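Long-range contacts in putative peptidase (Bacteroides fragilis, PDB 5DYN), which probably cleaves peptide bonds as a clostripain-family cysteine protease linked to activation of the Bacteroides fragilis toxin, this chain being an N-terminal piece of the enzyme: residues Q25-P30 with W116-G121; L19-A24 with L54-D59. All coordinates share one frame; numbering follows the deposited sequence.

Contact 1: Q25-P30 with W116-G121. With NA (sodium ion), chain C; NA (sodium ion), chain D.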
ATOM      1  N   GLN A  25       2.229 -17.085   1.079  1.00 37.93           N
ATOM      2  CA  GLN A  25       3.225 -18.143   1.227  1.00 38.05           C
ATOM      3  C   GLN A  25       4.464 -17.583   1.913  1.00 35.03           C
ATOM      4  O   GLN A  25       5.545 -17.493   1.325  1.00 38.19           O
ATOM      5  CB  GLN A  25       3.577 -18.759  -0.127  1.00 33.13           C
ATOM      6  CG  GLN A  25       4.376 -20.049  -0.028  1.00 33.14           C
ATOM      7  CD  GLN A  25       4.454 -20.771  -1.352  1.00 38.87           C
ATOM      8  OE1 GLN A  25       3.434 -21.031  -1.985  1.00 38.54           O
ATOM      9  NE2 GLN A  25       5.668 -21.082  -1.789  1.00 43.17           N
ATOM     10  N   ASN A  26       4.289 -17.209   3.174  1.00 33.03           N
ATOM     11  CA  ASN A  26       5.329 -16.556   3.943  1.00 33.45           C
ATOM     12  C   ASN A  26       4.997 -16.614   5.422  1.00 36.77           C
ATOM     13  O   ASN A  26       4.198 -17.447   5.849  1.00 37.26           O
ATOM     14  CB  ASN A  26       5.498 -15.108   3.482  1.00 30.21           C
ATOM     15  CG  ASN A  26       4.170 -14.396   3.309  1.00 33.67           C
ATOM     16  OD1 ASN A  26       3.284 -14.502   4.156  1.00 37.58           O
ATOM     17  ND2 ASN A  26       4.018 -13.683   2.197  1.00 30.26           N
ATOM     18  N   SER A  27       5.597 -15.719   6.198  1.00 34.65           N
ATOM     19  CA  SER A  27       5.390 -15.696   7.640  1.00 35.88           C
ATOM     20  C   SER A  27       3.963 -15.296   8.021  1.00 38.62           C
ATOM     21  O   SER A  27       3.555 -15.468   9.167  1.00 39.87           O
ATOM     22  CB  SER A  27       6.386 -14.743   8.301  1.00 35.61           C
ATOM     23  OG  SER A  27       6.047 -13.395   8.034  1.00 36.90           O
ATOM     24  N   LEU A  28       3.209 -14.768   7.063  1.00 31.59           N
ATOM     25  CA  LEU A  28       1.856 -14.294   7.338  1.00 30.99           C
ATOM     26  C   LEU A  28       0.806 -15.371   7.098  1.00 37.53           C
ATOM     27  O   LEU A  28      -0.386 -15.141   7.314  1.00 34.09           O
ATOM     28  CB  LEU A  28       1.537 -13.074   6.478  1.00 32.25           C
ATOM     29  CG  LEU A  28       2.471 -11.884   6.665  1.00 38.95           C
ATOM     30  CD1 LEU A  28       2.187 -10.835   5.612  1.00 30.40           C
ATOM     31  CD2 LEU A  28       2.324 -11.310   8.064  1.00 36.41           C
ATOM     32  N   ALA A  29       1.250 -16.539   6.643  1.00 33.45           N
ATOM     33  CA  ALA A  29       0.345 -17.655   6.368  1.00 36.43           C
ATOM     34  C   ALA A  29      -0.602 -17.986   7.532  1.00 32.84           C
ATOM     35  O   ALA A  29      -1.790 -18.191   7.301  1.00 39.37           O
ATOM     36  CB  ALA A  29       1.139 -18.892   5.972  1.00 33.09           C
ATOM     37  N   PRO A  30      -0.094 -18.038   8.782  1.00 34.69           N
ATOM     38  CA  PRO A  30      -1.028 -18.346   9.874  1.00 32.26           C
ATOM     39  C   PRO A  30      -2.104 -17.281  10.086  1.00 37.89           C
ATOM     40  O   PRO A  30      -3.111 -17.556  10.734  1.00 43.10           O
ATOM     41  CB  PRO A  30      -0.114 -18.423  11.102  1.00 36.78           C
ATOM     42  CG  PRO A  30       1.238 -18.696  10.558  1.00 35.26           C
ATOM     43  CD  PRO A  30       1.294 -17.955   9.273  1.00 36.21           C
ATOM     44  N   TRP A 116      -2.566  -8.242  -0.490  1.00 32.19           N
ATOM     45  CA  TRP A 116      -2.395  -8.861   0.820  1.00 29.52           C
ATOM     46  C   TRP A 116      -1.096  -9.655   0.885  1.00 30.19           C
ATOM     47  O   TRP A 116      -1.033 -10.779   0.375  1.00 32.05           O
ATOM     48  CB  TRP A 116      -3.590  -9.778   1.110  1.00 33.06           C
ATOM     49  CG  TRP A 116      -3.806 -10.162   2.554  1.00 39.41           C
ATOM     50  CD1 TRP A 116      -4.775  -9.682   3.391  1.00 32.79           C
ATOM     51  CD2 TRP A 116      -3.061 -11.126   3.315  1.00 35.37           C
ATOM     52  NE1 TRP A 116      -4.675 -10.280   4.624  1.00 34.17           N
ATOM     53  CE2 TRP A 116      -3.631 -11.167   4.606  1.00 32.81           C
ATOM     54  CE3 TRP A 116      -1.968 -11.954   3.035  1.00 25.46           C
ATOM     55  CZ2 TRP A 116      -3.141 -11.999   5.612  1.00 31.83           C
ATOM     56  CZ3 TRP A 116      -1.484 -12.778   4.034  1.00 32.82           C
ATOM     57  CH2 TRP A 116      -2.072 -12.795   5.308  1.00 30.75           C
ATOM     58  N   SER A 117      -0.070  -9.075   1.508  1.00 22.54           N
ATOM     59  CA  SER A 117       1.220  -9.749   1.680  1.00 29.17           C
ATOM     60  C   SER A 117       2.191  -8.913   2.509  1.00 28.73           C
ATOM     61  O   SER A 117       1.793  -7.960   3.177  1.00 29.65           O
ATOM     62  CB  SER A 117       1.855 -10.060   0.322  1.00 28.53           C
ATOM     63  OG  SER A 117       2.892 -11.012   0.453  1.00 29.92           O
ATOM     64  N   HIS A 118       3.468  -9.280   2.463  1.00 34.91           N
ATOM     65  CA  HIS A 118       4.528  -8.432   3.000  1.00 33.98           C
ATOM     66  C   HIS A 118       4.787  -7.287   2.031  1.00 31.68           C
ATOM     67  O   HIS A 118       4.541  -7.416   0.832  1.00 32.57           O
ATOM     68  CB  HIS A 118       5.816  -9.225   3.235  1.00 26.45           C
ATOM     69  CG  HIS A 118       5.813 -10.021   4.502  1.00 35.66           C
ATOM     70  ND1 HIS A 118       5.658  -9.443   5.743  1.00 31.53           N
ATOM     71  CD2 HIS A 118       5.960 -11.350   4.721  1.00 37.60           C
ATOM     72  CE1 HIS A 118       5.699 -10.382   6.672  1.00 34.75           C
ATOM     73  NE2 HIS A 118       5.884 -11.548   6.078  1.00 32.82           N
ATOM     74  N   GLY A 119       5.287  -6.172   2.548  1.00 37.63           N
ATOM     75  CA  GLY A 119       5.511  -4.998   1.729  1.00 26.54           C
ATOM     76  C   GLY A 119       6.818  -4.303   2.047  1.00 30.86           C
ATOM     77  O   GLY A 119       7.293  -4.335   3.182  1.00 28.53           O
ATOM     78  N   GLU A 120       7.397  -3.672   1.030  1.00 26.81           N
ATOM     79  CA  GLU A 120       8.668  -2.976   1.170  1.00 26.35           C
ATOM     80  C   GLU A 120       8.767  -1.895   0.094  1.00 28.58           C
ATOM     81  O   GLU A 120       9.748  -1.823  -0.645  1.00 28.28           O
ATOM     82  CB  GLU A 120       9.837  -3.965   1.074  1.00 28.69           C
ATOM     83  CG  GLU A 120      11.211  -3.412   1.455  1.00 33.74           C
ATOM     84  CD  GLU A 120      11.335  -3.085   2.929  1.00 34.37           C
ATOM     85  OE1 GLU A 120      11.663  -3.999   3.718  1.00 31.19           O
ATOM     86  OE2 GLU A 120      11.109  -1.914   3.299  1.00 35.41           O
ATOM     87  N   GLY A 121       7.724  -1.070   0.010  1.00 28.16           N
ATOM     88  CA  GLY A 121       7.690   0.075  -0.884  1.00 29.10           C
ATOM     89  C   GLY A 121       8.197  -0.175  -2.292  1.00 33.95           C
ATOM     90  O   GLY A 121       7.837  -1.168  -2.924  1.00 30.14           O
TER
HETATM   91 NA    NA C 401       3.526 -20.072  -4.204  1.00 33.95          NA
HETATM   92 NA    NA D 402       1.255 -22.083  -1.612  1.00 47.52          NA

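Contact 2: L19-A24 with L54-D59. With NA (sodium ion), chain D; NA (sodium ion), chain C.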
ATOM      1  N   LEU A  19     -11.227  -7.958  -6.186  1.00 37.32           N
ATOM      2  CA  LEU A  19     -10.332  -9.102  -6.077  1.00 34.31           C
ATOM      3  C   LEU A  19      -9.337  -8.884  -4.945  1.00 42.90           C
ATOM      4  O   LEU A  19      -8.607  -7.891  -4.935  1.00 44.22           O
ATOM      5  CB  LEU A  19      -9.592  -9.338  -7.395  1.00 38.83           C
ATOM      6  CG  LEU A  19      -8.422 -10.325  -7.385  1.00 36.90           C
ATOM      7  CD1 LEU A  19      -8.880 -11.716  -6.982  1.00 38.85           C
ATOM      8  CD2 LEU A  19      -7.742 -10.358  -8.743  1.00 32.12           C
ATOM      9  N   VAL A  20      -9.318  -9.805  -3.985  1.00 37.81           N
ATOM     10  CA  VAL A  20      -8.338  -9.749  -2.907  1.00 32.31           C
ATOM     11  C   VAL A  20      -7.201 -10.719  -3.206  1.00 37.17           C
ATOM     12  O   VAL A  20      -7.393 -11.936  -3.212  1.00 37.70           O
ATOM     13  CB  VAL A  20      -8.967 -10.074  -1.542  1.00 34.01           C
ATOM     14  CG1 VAL A  20      -7.908 -10.045  -0.452  1.00 31.09           C
ATOM     15  CG2 VAL A  20     -10.076  -9.084  -1.226  1.00 32.81           C
ATOM     16  N   TYR A  21      -6.020 -10.169  -3.470  1.00 36.20           N
ATOM     17  CA  TYR A  21      -4.870 -10.962  -3.885  1.00 35.82           C
ATOM     18  C   TYR A  21      -3.946 -11.241  -2.704  1.00 30.01           C
ATOM     19  O   TYR A  21      -3.231 -10.354  -2.242  1.00 31.61           O
ATOM     20  CB  TYR A  21      -4.106 -10.243  -5.002  1.00 32.52           C
ATOM     21  CG  TYR A  21      -3.213 -11.146  -5.826  1.00 33.11           C
ATOM     22  CD1 TYR A  21      -1.954 -11.515  -5.370  1.00 35.88           C
ATOM     23  CD2 TYR A  21      -3.630 -11.627  -7.059  1.00 32.89           C
ATOM     24  CE1 TYR A  21      -1.138 -12.342  -6.118  1.00 36.74           C
ATOM     25  CE2 TYR A  21      -2.819 -12.455  -7.816  1.00 33.05           C
ATOM     26  CZ  TYR A  21      -1.572 -12.806  -7.340  1.00 31.31           C
ATOM     27  OH  TYR A  21      -0.757 -13.626  -8.087  1.00 31.83           O
ATOM     28  N   MET A  22      -3.954 -12.479  -2.224  1.00 32.03           N
ATOM     29  CA  MET A  22      -3.192 -12.829  -1.032  1.00 36.99           C
ATOM     30  C   MET A  22      -1.942 -13.648  -1.334  1.00 37.72           C
ATOM     31  O   MET A  22      -2.014 -14.859  -1.551  1.00 34.47           O
ATOM     32  CB  MET A  22      -4.071 -13.595  -0.047  1.00 32.28           C
ATOM     33  CG  MET A  22      -5.400 -12.935   0.230  1.00 36.31           C
ATOM     34  SD  MET A  22      -6.229 -13.694   1.635  1.00 39.78           S
ATOM     35  CE  MET A  22      -7.901 -13.185   1.309  1.00 45.35           C
ATOM     36  N   ILE A  23      -0.798 -12.978  -1.344  1.00 37.62           N
ATOM     37  CA  ILE A  23       0.481 -13.666  -1.407  1.00 34.27           C
ATOM     38  C   ILE A  23       0.857 -14.059   0.018  1.00 35.44           C
ATOM     39  O   ILE A  23       1.569 -13.331   0.712  1.00 37.86           O
ATOM     40  CB  ILE A  23       1.570 -12.785  -2.044  1.00 28.48           C
ATOM     41  CG1 ILE A  23       1.083 -12.240  -3.388  1.00 28.44           C
ATOM     42  CG2 ILE A  23       2.866 -13.567  -2.207  1.00 28.86           C
ATOM     43  CD1 ILE A  23       2.026 -11.245  -4.030  1.00 25.36           C
ATOM     44  N   ALA A  24       0.358 -15.211   0.455  1.00 38.20           N
ATOM     45  CA  ALA A  24       0.456 -15.603   1.856  1.00 32.87           C
ATOM     46  C   ALA A  24       1.457 -16.729   2.100  1.00 36.40           C
ATOM     47  O   ALA A  24       1.533 -17.264   3.205  1.00 37.14           O
ATOM     48  CB  ALA A  24      -0.916 -16.006   2.373  1.00 30.79           C
ATOM     49  N   LEU A  54     -14.039 -11.575  -4.838  1.00 41.79           N
ATOM     50  CA  LEU A  54     -13.217 -12.698  -5.244  1.00 40.52           C
ATOM     51  C   LEU A  54     -11.943 -12.716  -4.413  1.00 36.47           C
ATOM     52  O   LEU A  54     -11.411 -11.671  -4.045  1.00 34.35           O
ATOM     53  CB  LEU A  54     -12.902 -12.629  -6.739  1.00 34.85           C
ATOM     54  CG  LEU A  54     -13.941 -13.270  -7.670  1.00 41.94           C
ATOM     55  CD1 LEU A  54     -15.333 -12.687  -7.486  1.00 40.35           C
ATOM     56  CD2 LEU A  54     -13.511 -13.130  -9.108  1.00 48.06           C
ATOM     57  N   VAL A  55     -11.468 -13.913  -4.102  1.00 39.05           N
ATOM     58  CA  VAL A  55     -10.298 -14.062  -3.257  1.00 35.73           C
ATOM     59  C   VAL A  55      -9.301 -15.021  -3.878  1.00 36.21           C
ATOM     60  O   VAL A  55      -9.613 -16.185  -4.122  1.00 41.40           O
ATOM     61  CB  VAL A  55     -10.678 -14.572  -1.849  1.00 41.38           C
ATOM     62  CG1 VAL A  55      -9.454 -15.107  -1.127  1.00 37.76           C
ATOM     63  CG2 VAL A  55     -11.359 -13.477  -1.040  1.00 35.36           C
ATOM     64  N   TYR A  56      -8.103 -14.523  -4.147  1.00 37.75           N
ATOM     65  CA  TYR A  56      -6.999 -15.391  -4.517  1.00 35.99           C
ATOM     66  C   TYR A  56      -6.127 -15.601  -3.283  1.00 34.64           C
ATOM     67  O   TYR A  56      -5.596 -14.645  -2.719  1.00 35.15           O
ATOM     68  CB  TYR A  56      -6.187 -14.797  -5.670  1.00 31.41           C
ATOM     69  CG  TYR A  56      -4.960 -15.604  -6.014  1.00 34.99           C
ATOM     70  CD1 TYR A  56      -5.056 -16.752  -6.790  1.00 36.53           C
ATOM     71  CD2 TYR A  56      -3.705 -15.229  -5.552  1.00 28.72           C
ATOM     72  CE1 TYR A  56      -3.936 -17.497  -7.103  1.00 37.97           C
ATOM     73  CE2 TYR A  56      -2.583 -15.965  -5.857  1.00 28.87           C
ATOM     74  CZ  TYR A  56      -2.703 -17.100  -6.633  1.00 35.08           C
ATOM     75  OH  TYR A  56      -1.582 -17.841  -6.940  1.00 37.36           O
ATOM     76  N   ILE A  57      -6.000 -16.849  -2.850  1.00 27.84           N
ATOM     77  CA  ILE A  57      -5.216 -17.152  -1.660  1.00 28.71           C
ATOM     78  C   ILE A  57      -4.164 -18.215  -1.951  1.00 32.26           C
ATOM     79  O   ILE A  57      -4.475 -19.326  -2.388  1.00 33.89           O
ATOM     80  CB  ILE A  57      -6.123 -17.606  -0.482  1.00 38.79           C
ATOM     81  CG1 ILE A  57      -5.295 -18.257   0.631  1.00 35.77           C
ATOM     82  CG2 ILE A  57      -7.223 -18.542  -0.964  1.00 33.89           C
ATOM     83  CD1 ILE A  57      -4.495 -17.270   1.463  1.00 32.81           C
ATOM     84  N   ASP A  58      -2.909 -17.853  -1.718  1.00 34.33           N
ATOM     85  CA  ASP A  58      -1.792 -18.766  -1.905  1.00 35.22           C
ATOM     86  C   ASP A  58      -1.002 -18.875  -0.605  1.00 36.90           C
ATOM     87  O   ASP A  58      -0.034 -18.141  -0.394  1.00 38.20           O
ATOM     88  CB  ASP A  58      -0.893 -18.292  -3.047  1.00 33.46           C
ATOM     89  CG  ASP A  58       0.181 -19.302  -3.399  1.00 39.79           C
ATOM     90  OD1 ASP A  58       0.044 -20.476  -2.997  1.00 44.14           O
ATOM     91  OD2 ASP A  58       1.160 -18.924  -4.081  1.00 33.82           O
ATOM     92  N   ASP A  59      -1.426 -19.784   0.268  1.00 32.04           N
ATOM     93  CA  ASP A  59      -0.779 -19.955   1.565  1.00 39.92           C
ATOM     94  C   ASP A  59       0.224 -21.106   1.532  1.00 35.45           C
ATOM     95  O   ASP A  59       1.082 -21.156   0.656  1.00 38.92           O
ATOM     96  CB  ASP A  59      -1.824 -20.178   2.664  1.00 29.55           C
ATOM     97  CG  ASP A  59      -2.968 -21.063   2.215  1.00 30.91           C
ATOM     98  OD1 ASP A  59      -2.785 -21.850   1.264  1.00 37.77           O
ATOM     99  OD2 ASP A  59      -4.055 -20.967   2.815  1.00 31.90           O
TER
HETATM  100 NA    NA D 402       1.255 -22.083  -1.612  1.00 47.52          NA
HETATM  101 NA    NA C 401       3.526 -20.072  -4.204  1.00 33.95          NA

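Contact 1: Q25-P30 with W116-G121
S27 and L28 meet H118 in a loop-to-loop contact, where the turn leaving strand 16-23 for helix 29-43 lies against the loop that follows strand 110-116. The isobutyl group of L28 covers one face of the imidazole: CD1 sits 3.6 Å from the ring centroid, only 6° off the normal, a CH-pi contact, while CG lies 3.5 Å from H118 NE2. S27 comes in at the edge of the same ring, near its plane, and its OG hydrogen-bonds NE2 at 2.7 Å. Face and edge are thus met by consecutive residues, which illustrates how one tight turn can present both a face contact and an edge hydrogen bond to a ring. The turn is stiffened from within. N26, with CG between its backbone N and carbonyl carbon (chi1 45°), folds OD1 back to accept from L28 N at 2.9 Å, and A29 N bonds N26 O in a type I turn. N26 ND2 instead serves I23 O and the backbone of Q4 of another chain. On the tryptophan side, L28 CB lies 3.8 Å from W116 CH2, and L28 O approaches the indole edge; W116 NE1 is bonded to D35. The capped turn is an Asx turn at a helix start, and H118-G119 just past a strand is consistent with the histidine-glycine motif of clan CD peptidases.

Contact 2: L19-A24 with L54-D59
V20 sits level with V55 and M22 with I57 in a parallel ladder at the middle of the sheet, where the axes of segments 19-23 and 54-58 come within 4.6 Å. V20 and M22 exchange backbone hydrogen bonds with L54, Y56 and D58, in even succession from V20 N to L54 O through D58 N to M22 O. Packing is closest beside them. On one face the Y21 and Y56 side chains lie alongside, pointing the same way, and form an offset stack with centroids 4.6 Å apart and planes at 30°; Y56 CD2 stands over the centre of the Y21 ring. On the other face M22, extended beyond CG, crosses both neighbours, with CE 3.5 Å from V55 CG1 and SD 4.0 Å from I57 CD1. The far end is looser. The A24 N to D58 O bond is weak (3.1 Å, 131°), I23 adds almost nothing, and D59 is partly exposed, yet its O joins D58 OD1 on the sodium ion of chain D and its carboxylate salt-bridges R64. D58, its CG anti to the backbone N, sends OD1 to that ion at 2.4 Å and OD2 to the ion of chain C, with OD2 also hydrogen-bonded to S89 OG. Helix 92-105 covers the tyrosine face, helix 29-43 covers V20, M22 and I57, and strands 110-116 and 64-70 flank the pair.

How the contacts relate
The centres of contacts 1 and 2 lie about 11 Å apart, contact 2 near the middle of the chain and contact 1 farther out, past the C-terminal ends of the parallel strands. Along the chain the order is 19-24, 25-30, 54-59, 116-121, so their segments alternate. Strand 16-23 runs between 51-58 and 110-116 and feeds directly into the turn of contact 1; W116 N to Y21 O and S117 OG to I23 O, probable hydrogen bonds, join the two. Q25 and D58 also share both sodium ions. The example shows a beta-alpha-beta unit whose strand ends carry the metal ligands beside a histidine-bearing loop.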